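Local coordinates for cellulose-binding protein (Saccharophagus degradans, PDB 2YHG) that is of uncertain function but resembles nucleoside hydrolases, is associated with carbohydrate metabolism and may hydrolyse glycosidic bonds, at residues R306-R318 with N421-V433. Sequence-based numbering, arbitrary orientation.
Sequences RWSTAIHNDFQAR and NGSPNLYAYRRVV. With BTB (2-[bis-(2-hydroxy-ethyl)-amino]-2-hydroxymethyl-propane-1,3-diol), chain M; EDO (1,2-ethanediol), chain K.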
loop_
_atom_site.group_PDB
_atom_site.type_symbol
_atom_site.label_atom_id
_atom_site.label_comp_id
_atom_site.label_asym_id
_atom_site.label_seq_id
_atom_site.Cartn_x
_atom_site.Cartn_y
_atom_site.Cartn_z
ATOM N N ARG A 306 11.742 -9.221 -1.730
ATOM C CA ARG A 306 12.415 -9.402 -0.464
ATOM C C ARG A 306 11.453 -9.586 0.704
ATOM O O ARG A 306 11.840 -10.195 1.701
ATOM C CB ARG A 306 13.372 -8.249 -0.232
ATOM C CG ARG A 306 12.681 -6.915 -0.033
ATOM C CD ARG A 306 13.661 -5.766 0.071
ATOM N NE ARG A 306 14.581 -5.978 1.162
ATOM C CZ ARG A 306 15.806 -5.472 1.226
ATOM N NH1 ARG A 306 16.227 -4.579 0.348
ATOM N NH2 ARG A 306 16.588 -5.798 2.236
ATOM N N TRP A 307 10.231 -9.083 0.589
ATOM C CA TRP A 307 9.229 -9.173 1.627
ATOM C C TRP A 307 8.260 -10.357 1.453
ATOM O O TRP A 307 7.354 -10.517 2.238
ATOM C CB TRP A 307 8.400 -7.886 1.636
ATOM C CG TRP A 307 9.219 -6.615 1.694
ATOM C CD1 TRP A 307 9.381 -5.727 0.680
ATOM C CD2 TRP A 307 9.994 -6.106 2.793
ATOM N NE1 TRP A 307 10.213 -4.710 1.054
ATOM C CE2 TRP A 307 10.613 -4.923 2.349
ATOM C CE3 TRP A 307 10.234 -6.548 4.095
ATOM C CZ2 TRP A 307 11.416 -4.149 3.174
ATOM C CZ3 TRP A 307 11.027 -5.770 4.912
ATOM C CH2 TRP A 307 11.624 -4.599 4.441
ATOM N N SER A 308 8.438 -11.155 0.408
ATOM C CA SER A 308 7.442 -12.122 -0.028
ATOM C C SER A 308 7.024 -13.100 1.066
ATOM O O SER A 308 5.853 -13.437 1.165
ATOM C CB SER A 308 7.926 -12.898 -1.267
ATOM O OG SER A 308 7.650 -12.170 -2.465
ATOM N N THR A 309 7.974 -13.631 1.840
ATOM C CA THR A 309 7.569 -14.625 2.835
ATOM C C THR A 309 6.557 -14.018 3.793
ATOM O O THR A 309 5.542 -14.656 4.148
ATOM C CB THR A 309 8.766 -15.187 3.569
ATOM O OG1 THR A 309 9.573 -15.881 2.626
ATOM C CG2 THR A 309 8.331 -16.150 4.678
ATOM N N ALA A 310 6.850 -12.812 4.289
ATOM C CA ALA A 310 5.944 -12.143 5.205
ATOM C C ALA A 310 4.589 -11.881 4.552
ATOM O O ALA A 310 3.545 -12.051 5.159
ATOM C CB ALA A 310 6.559 -10.865 5.738
ATOM N N ILE A 311 4.621 -11.404 3.309
ATOM C CA ILE A 311 3.411 -11.110 2.549
ATOM C C ILE A 311 2.543 -12.361 2.411
ATOM O O ILE A 311 1.331 -12.327 2.660
ATOM C CB ILE A 311 3.747 -10.544 1.153
ATOM C CG1 ILE A 311 4.395 -9.159 1.271
ATOM C CG2 ILE A 311 2.525 -10.537 0.254
ATOM C CD1 ILE A 311 5.006 -8.636 -0.027
ATOM N N HIS A 312 3.159 -13.474 2.024
ATOM C CA HIS A 312 2.372 -14.663 1.781
ATOM C C HIS A 312 1.811 -15.259 3.062
ATOM O O HIS A 312 0.659 -15.718 3.110
ATOM C CB HIS A 312 3.176 -15.729 1.046
ATOM C CG HIS A 312 3.690 -15.269 -0.277
ATOM N ND1 HIS A 312 3.037 -14.344 -1.064
ATOM C CD2 HIS A 312 4.833 -15.585 -0.927
ATOM C CE1 HIS A 312 3.792 -14.102 -2.124
ATOM N NE2 HIS A 312 4.865 -14.868 -2.092
ATOM N N ASN A 313 2.608 -15.229 4.116
ATOM C CA ASN A 313 2.152 -15.766 5.384
ATOM C C ASN A 313 1.017 -14.911 5.944
ATOM O O ASN A 313 0.044 -15.426 6.511
ATOM C CB ASN A 313 3.300 -15.870 6.385
ATOM C CG ASN A 313 4.279 -16.948 6.027
ATOM O OD1 ASN A 313 4.214 -17.590 4.962
ATOM N ND2 ASN A 313 5.237 -17.145 6.932
ATOM N N ASP A 314 1.124 -13.589 5.772
ATOM C CA ASP A 314 0.094 -12.669 6.189
ATOM C C ASP A 314 -1.256 -13.034 5.561
ATOM O O ASP A 314 -2.271 -13.143 6.255
ATOM C CB ASP A 314 0.526 -11.259 5.815
ATOM C CG ASP A 314 -0.454 -10.206 6.207
ATOM O OD1 ASP A 314 -0.968 -10.197 7.351
ATOM O OD2 ASP A 314 -0.715 -9.328 5.377
ATOM N N PHE A 315 -1.300 -13.181 4.250
ATOM C CA PHE A 315 -2.563 -13.437 3.569
ATOM C C PHE A 315 -3.097 -14.818 3.972
ATOM O O PHE A 315 -4.281 -14.990 4.163
ATOM C CB PHE A 315 -2.334 -13.302 2.073
ATOM C CG PHE A 315 -3.581 -13.334 1.190
ATOM C CD1 PHE A 315 -4.826 -13.014 1.626
ATOM C CD2 PHE A 315 -3.428 -13.592 -0.156
ATOM C CE1 PHE A 315 -5.902 -12.979 0.752
ATOM C CE2 PHE A 315 -4.492 -13.530 -1.044
ATOM C CZ PHE A 315 -5.734 -13.227 -0.587
ATOM N N GLN A 316 -2.215 -15.796 4.079
ATOM C CA GLN A 316 -2.607 -17.142 4.542
ATOM C C GLN A 316 -3.324 -17.060 5.884
ATOM O O GLN A 316 -4.406 -17.647 6.062
ATOM C CB GLN A 316 -1.400 -18.049 4.587
ATOM C CG GLN A 316 -1.700 -19.416 5.154
ATOM C CD GLN A 316 -0.500 -20.306 5.350
ATOM O OE1 GLN A 316 0.573 -20.092 4.795
ATOM N NE2 GLN A 316 -0.686 -21.349 6.156
ATOM N N ALA A 317 -2.725 -16.378 6.860
ATOM C CA ALA A 317 -3.329 -16.265 8.182
ATOM C C ALA A 317 -4.638 -15.530 8.121
ATOM O O ALA A 317 -5.593 -15.922 8.800
ATOM C CB ALA A 317 -2.376 -15.573 9.143
ATOM N N ARG A 318 -4.723 -14.468 7.309
ATOM C CA ARG A 318 -5.966 -13.705 7.255
ATOM C C ARG A 318 -7.120 -14.490 6.626
ATOM O O ARG A 318 -8.269 -14.287 7.007
ATOM C CB ARG A 318 -5.728 -12.369 6.562
ATOM C CG ARG A 318 -4.859 -11.439 7.356
ATOM C CD ARG A 318 -4.427 -10.238 6.546
ATOM N NE ARG A 318 -3.590 -9.312 7.300
ATOM C CZ ARG A 318 -4.029 -8.450 8.190
ATOM N NH1 ARG A 318 -5.320 -8.240 8.360
ATOM N NH2 ARG A 318 -3.147 -7.763 8.891
ATOM N N ASN A 421 6.534 -17.884 15.891
ATOM C CA ASN A 421 6.607 -19.289 15.492
ATOM C C ASN A 421 5.228 -19.944 15.414
ATOM O O ASN A 421 5.105 -21.163 15.533
ATOM C CB ASN A 421 7.552 -20.080 16.404
ATOM C CG ASN A 421 6.979 -20.312 17.775
ATOM O OD1 ASN A 421 6.094 -19.582 18.233
ATOM N ND2 ASN A 421 7.479 -21.347 18.462
ATOM N N GLY A 422 4.200 -19.152 15.163
ATOM C CA GLY A 422 2.889 -19.651 14.875
ATOM C C GLY A 422 2.774 -20.179 13.450
ATOM O O GLY A 422 3.723 -20.263 12.743
ATOM N N SER A 423 1.561 -20.601 13.116
ATOM C CA SER A 423 1.293 -21.331 11.834
ATOM C C SER A 423 0.308 -20.507 10.991
ATOM O O SER A 423 -0.822 -20.396 11.378
ATOM C CB SER A 423 0.618 -22.680 12.084
ATOM O OG SER A 423 0.430 -23.356 10.848
ATOM N N PRO A 424 0.735 -19.902 9.874
ATOM C CA PRO A 424 2.132 -19.764 9.457
ATOM C C PRO A 424 2.832 -18.654 10.274
ATOM O O PRO A 424 2.188 -17.906 10.923
ATOM C CB PRO A 424 1.976 -19.279 7.986
ATOM C CG PRO A 424 0.787 -18.388 8.065
ATOM C CD PRO A 424 -0.164 -19.070 9.049
ATOM N N ASN A 425 4.153 -18.587 10.183
ATOM C CA ASN A 425 4.874 -17.568 10.968
ATOM C C ASN A 425 4.439 -16.178 10.504
ATOM O O ASN A 425 4.445 -15.884 9.299
ATOM C CB ASN A 425 6.393 -17.610 10.731
ATOM C CG ASN A 425 7.122 -18.888 11.186
ATOM O OD1 ASN A 425 8.275 -19.006 10.886
ATOM N ND2 ASN A 425 6.450 -19.812 11.910
ATOM N N LEU A 426 4.125 -15.309 11.438
ATOM C CA LEU A 426 3.734 -13.957 11.110
ATOM C C LEU A 426 4.792 -12.957 11.563
ATOM O O LEU A 426 5.494 -13.131 12.557
ATOM C CB LEU A 426 2.372 -13.616 11.696
ATOM C CG LEU A 426 1.199 -14.314 11.030
ATOM C CD1 LEU A 426 -0.069 -14.001 11.769
ATOM C CD2 LEU A 426 1.095 -13.887 9.551
ATOM N N TYR A 427 4.869 -11.867 10.803
ATOM C CA TYR A 427 5.923 -10.869 10.936
ATOM C C TYR A 427 5.360 -9.540 11.386
ATOM O O TYR A 427 4.211 -9.194 11.109
ATOM C CB TYR A 427 6.661 -10.697 9.608
ATOM C CG TYR A 427 7.441 -11.924 9.170
ATOM C CD1 TYR A 427 6.805 -13.062 8.644
ATOM C CD2 TYR A 427 8.810 -11.963 9.276
ATOM C CE1 TYR A 427 7.538 -14.164 8.248
ATOM C CE2 TYR A 427 9.539 -13.055 8.899
ATOM C CZ TYR A 427 8.914 -14.127 8.318
ATOM O OH TYR A 427 9.665 -15.238 7.982
ATOM N N ALA A 428 6.220 -8.749 12.008
ATOM C CA ALA A 428 5.930 -7.351 12.287
ATOM C C ALA A 428 7.224 -6.559 12.245
ATOM O O ALA A 428 8.317 -7.133 12.265
ATOM C CB ALA A 428 5.243 -7.174 13.636
ATOM N N TYR A 429 7.099 -5.244 12.127
ATOM C CA TYR A 429 8.241 -4.384 11.840
ATOM C C TYR A 429 8.252 -3.162 12.714
ATOM O O TYR A 429 7.213 -2.570 12.985
ATOM C CB TYR A 429 8.160 -3.900 10.385
ATOM C CG TYR A 429 8.073 -5.008 9.371
ATOM C CD1 TYR A 429 9.174 -5.748 9.024
ATOM C CD2 TYR A 429 6.847 -5.370 8.804
ATOM C CE1 TYR A 429 9.071 -6.781 8.106
ATOM C CE2 TYR A 429 6.744 -6.362 7.863
ATOM C CZ TYR A 429 7.860 -7.059 7.519
ATOM O OH TYR A 429 7.752 -8.036 6.539
ATOM N N ARG A 430 9.463 -2.683 13.018
ATOM C CA ARG A 430 9.665 -1.318 13.475
ATOM C C ARG A 430 10.940 -0.760 12.863
ATOM O O ARG A 430 12.028 -1.249 13.150
ATOM C CB ARG A 430 9.756 -1.205 14.994
ATOM C CG ARG A 430 10.012 0.230 15.467
ATOM C CD ARG A 430 8.763 1.096 15.321
ATOM N NE ARG A 430 7.676 0.567 16.154
ATOM C CZ ARG A 430 7.663 0.597 17.490
ATOM N NH1 ARG A 430 8.495 1.374 18.156
ATOM N NH2 ARG A 430 6.751 -0.073 18.175
ATOM N N ARG A 431 10.814 0.265 12.038
ATOM C CA ARG A 431 11.934 1.021 11.561
ATOM C C ARG A 431 12.290 2.119 12.531
ATOM O O ARG A 431 11.435 2.844 13.005
ATOM C CB ARG A 431 11.639 1.615 10.174
ATOM C CG ARG A 431 12.881 2.256 9.537
ATOM C CD ARG A 431 12.564 2.989 8.242
ATOM N NE ARG A 431 11.938 2.085 7.286
ATOM C CZ ARG A 431 12.276 1.892 6.014
ATOM N NH1 ARG A 431 13.320 2.468 5.466
ATOM N NH2 ARG A 431 11.505 1.101 5.295
ATOM N N VAL A 432 13.587 2.226 12.804
ATOM C CA VAL A 432 14.178 3.294 13.584
ATOM C C VAL A 432 15.050 4.118 12.650
ATOM O O VAL A 432 16.054 3.626 12.128
ATOM C CB VAL A 432 15.001 2.763 14.757
ATOM C CG1 VAL A 432 15.467 3.924 15.620
ATOM C CG2 VAL A 432 14.171 1.792 15.602
ATOM N N VAL A 433 14.648 5.350 12.392
ATOM C CA VAL A 433 15.411 6.276 11.564
ATOM C C VAL A 433 16.230 7.136 12.506
ATOM O O VAL A 433 15.690 7.890 13.329
ATOM C CB VAL A 433 14.483 7.147 10.698
ATOM C CG1 VAL A 433 15.285 8.235 10.003
ATOM C CG2 VAL A 433 13.738 6.276 9.693
HETATM C C1 BTB M . 2.694 -5.437 11.663
HETATM O O1 BTB M . 2.787 -6.852 11.519
HETATM C C2 BTB M . 1.369 -5.232 10.964
HETATM C C3 BTB M . 0.343 -6.091 11.689
HETATM O O3 BTB M . 0.235 -5.725 13.052
HETATM C C4 BTB M . 0.976 -3.780 11.010
HETATM O O4 BTB M . 1.980 -3.063 10.299
HETATM N N BTB M . 1.467 -5.769 9.572
HETATM C C5 BTB M . 1.781 -7.232 9.559
HETATM C C6 BTB M . 2.885 -7.579 8.544
HETATM O O6 BTB M . 3.179 -8.984 8.550
HETATM C C7 BTB M . 0.276 -5.408 8.762
HETATM C C8 BTB M . 0.234 -6.113 7.404
HETATM O O8 BTB M . -0.489 -7.330 7.485
HETATM C C1 EDO K . 15.481 -5.716 5.801
HETATM O O1 EDO K . 16.179 -6.689 5.016
HETATM C C2 EDO K . 15.899 -4.286 5.493
HETATM O O2 EDO K . 17.246 -4.085 5.896
HETATM O O HOH W 1 3.532 -11.655 8.097
#
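This is the seam between two domains: helix 308-323, packed against helix 42-52 of the nucleoside hydrolase-like domain, meets strand 427-436 of the C-terminal beta domain and the turn leading into it. The axes of 308-318 and 427-433 come within 9.3 Å at 126°, and small A310 lets the chains close up, its CB lying 3.7 Å from Y427 CD1 and also against the OH of Y429. In the 3-10 turn just before the helix, W307 points the edge of its six-membered ring at the face of Y429, an offset edge-to-face pair with planes at 88°; the hydroxyl of Y429 has its polar partner in W267. Further along, N313 reaches across to the turn, where ND2 donates to N425 O (2.8 Å), meeting a lone pair in the carbonyl plane. With CG set beside its own backbone N (chi1 -71°), N313 also brings ND2 to the ring edge of Y427. P424, which follows a cis peptide, wedges its ring between N313 and Q316; its CG sits 3.6 Å from Q316 CD. L426 lies against A317, CD1 3.8 Å from A317 CB, with its side chain near N331 and D420 of the calcium site. BTB, a buffer molecule, lies beside Y427 and A428, its O6 donating to Y427 O; R318 NH2 donates to its O8, while R318 NE forms a salt bridge with D314 OD1, an oxygen also bound by H333. One water finishes the seam, donating to A310 O and to BTB O6 and accepting from Y427 N at 3.0 Å.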